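Local structure of acylphosphatase (Coxiella burnetii, 3TRG) at residues T12-T17 against L54-E59. The protein catalyses the hydrolysis of acyl phosphates to a carboxylate and inorganic phosphate. Residues are numbered along the deposited sequence; the frame is centred on the assembly and turned at random.
With EDO (1,2-ethanediol), chain C.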
loop_
_atom_site.group_PDB
_atom_site.type_symbol
_atom_site.label_atom_id
_atom_site.label_comp_id
_atom_site.label_asym_id
_atom_site.label_seq_id
_atom_site.Cartn_x
_atom_site.Cartn_y
_atom_site.Cartn_z
ATOM N N THR A 12 7.885 3.491 9.549
ATOM C CA THR A 12 6.744 4.375 9.710
ATOM C C THR A 12 5.552 3.788 8.966
ATOM O O THR A 12 5.623 2.674 8.461
ATOM C CB THR A 12 7.053 5.801 9.200
ATOM O OG1 THR A 12 6.022 6.698 9.626
ATOM C CG2 THR A 12 7.167 5.813 7.676
ATOM N N CYS A 13 4.457 4.533 8.905
ATOM C CA CYS A 13 3.271 4.075 8.196
ATOM C C CYS A 13 2.763 5.168 7.268
ATOM O O CYS A 13 2.913 6.362 7.559
ATOM C CB CYS A 13 2.153 3.716 9.180
ATOM S SG CYS A 13 2.468 2.309 10.254
ATOM N N ILE A 14 2.157 4.756 6.158
ATOM C CA ILE A 14 1.489 5.692 5.259
ATOM C C ILE A 14 0.071 5.212 4.950
ATOM O O ILE A 14 -0.230 4.019 5.068
ATOM C CB ILE A 14 2.264 5.894 3.931
ATOM C CG1 ILE A 14 2.301 4.597 3.116
ATOM C CG2 ILE A 14 3.674 6.434 4.200
ATOM C CD1 ILE A 14 2.782 4.798 1.679
ATOM N N HIS A 15 -0.786 6.149 4.563
ATOM C CA HIS A 15 -2.126 5.851 4.082
ATOM C C HIS A 15 -2.198 6.314 2.630
ATOM O O HIS A 15 -1.680 7.378 2.292
ATOM C CB HIS A 15 -3.160 6.585 4.936
ATOM C CG HIS A 15 -4.571 6.412 4.466
ATOM N ND1 HIS A 15 -5.239 7.383 3.751
ATOM C CD2 HIS A 15 -5.442 5.387 4.614
ATOM C CE1 HIS A 15 -6.463 6.962 3.480
ATOM N NE2 HIS A 15 -6.611 5.753 3.993
ATOM N N VAL A 16 -2.823 5.508 1.776
ATOM C CA VAL A 16 -2.835 5.780 0.340
ATOM C C VAL A 16 -4.214 5.564 -0.255
ATOM O O VAL A 16 -4.929 4.642 0.139
ATOM C CB VAL A 16 -1.879 4.839 -0.412
ATOM C CG1 VAL A 16 -1.601 5.364 -1.826
ATOM C CG2 VAL A 16 -0.578 4.648 0.369
ATOM N N THR A 17 -4.579 6.423 -1.204
ATOM C CA THR A 17 -5.675 6.126 -2.121
ATOM C C THR A 17 -5.146 6.120 -3.550
ATOM O O THR A 17 -4.306 6.945 -3.922
ATOM C CB THR A 17 -6.860 7.099 -1.994
ATOM O OG1 THR A 17 -6.395 8.445 -2.122
ATOM C CG2 THR A 17 -7.553 6.926 -0.646
ATOM N N LEU A 54 -5.218 1.824 1.034
ATOM C CA LEU A 54 -4.322 0.962 1.799
ATOM C C LEU A 54 -3.589 1.707 2.903
ATOM O O LEU A 54 -3.448 2.929 2.862
ATOM C CB LEU A 54 -3.296 0.269 0.885
ATOM C CG LEU A 54 -2.342 1.203 0.133
ATOM C CD1 LEU A 54 -0.915 0.702 0.272
ATOM C CD2 LEU A 54 -2.738 1.293 -1.329
ATOM N N VAL A 55 -3.155 0.948 3.903
ATOM C CA VAL A 55 -2.177 1.406 4.875
ATOM C C VAL A 55 -0.978 0.472 4.772
ATOM O O VAL A 55 -1.133 -0.754 4.703
ATOM C CB VAL A 55 -2.743 1.369 6.306
ATOM C CG1 VAL A 55 -1.620 1.513 7.334
ATOM C CG2 VAL A 55 -3.792 2.472 6.493
ATOM N N ALA A 56 0.218 1.048 4.725
ATOM C CA ALA A 56 1.436 0.254 4.637
ATOM C C ALA A 56 2.426 0.741 5.682
ATOM O O ALA A 56 2.655 1.945 5.809
ATOM C CB ALA A 56 2.035 0.352 3.248
ATOM N N CYS A 57 3.002 -0.199 6.430
ATOM C CA CYS A 57 3.944 0.112 7.495
ATOM C C CYS A 57 5.210 -0.708 7.317
ATOM O O CYS A 57 5.152 -1.889 6.959
ATOM C CB CYS A 57 3.346 -0.228 8.863
ATOM S SG CYS A 57 1.820 0.637 9.281
ATOM N N GLY A 58 6.347 -0.080 7.586
ATOM C CA GLY A 58 7.622 -0.766 7.555
ATOM C C GLY A 58 8.737 0.217 7.268
ATOM O O GLY A 58 8.597 1.418 7.508
ATOM N N GLU A 59 9.850 -0.287 6.753
ATOM C CA GLU A 59 10.992 0.568 6.462
ATOM C C GLU A 59 10.677 1.550 5.337
ATOM O O GLU A 59 9.913 1.237 4.425
ATOM C CB GLU A 59 12.221 -0.288 6.164
ATOM C CG GLU A 59 12.652 -1.068 7.399
ATOM C CD GLU A 59 13.982 -1.766 7.245
ATOM O OE1 GLU A 59 14.430 -1.962 6.098
ATOM O OE2 GLU A 59 14.582 -2.114 8.285
HETATM C C1 EDO C . -3.793 10.211 1.829
HETATM O O1 EDO C . -4.302 9.853 3.121
HETATM C C2 EDO C . -4.519 9.401 0.765
HETATM O O2 EDO C . -5.897 9.774 0.718
#
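L54 lies side by side with V16, both side chains on the same face of the sheet. They belong to two antiparallel strands at the heart of the alpha/beta acylphosphatase fold. Residues 12-17 lie on strand 11-19, residues 54-57 on its neighbour, strand 52-57, and the axes approach to 4.7 Å. The chi1 of L54 (62°) puts CG between its backbone N and carbonyl carbon. There CG meets V16 CB at 3.7 Å. CD2 also faces V16 CB, while CD1 lies near V16 CG2. V16 and L54 form a hydrogen-bonded pair: V16 N gives a bond to L54 O, and L54 N gives one back to V16 O. I14 pairs with A56 in the same way, and I14 CG1 comes within 4.3 Å of A56 CB, a looser apolar contact. Helix 60-69 packs on this face through I63, L66 and T67. At the far end T12 and G58 make a third hydrogen-bonded pair.

H15, V55 and the two cysteines occupy the other face. V55 CG2 meets the edge of the H15 ring at CD2, 3.8 Å away. H15 ND1 gives a nearly straight hydrogen bond to O1 of the ethanediol, probably from the crystallisation liquor, while NE2 is hydrogen-bonded to E53 OE2. C13 and C57 form a non-hydrogen-bonded pair, with CA atoms 4.1 Å apart. A disulfide bridges them directly across the strands: C13 SG to C57 SG is 2.0 Å, with chi3 at 110°.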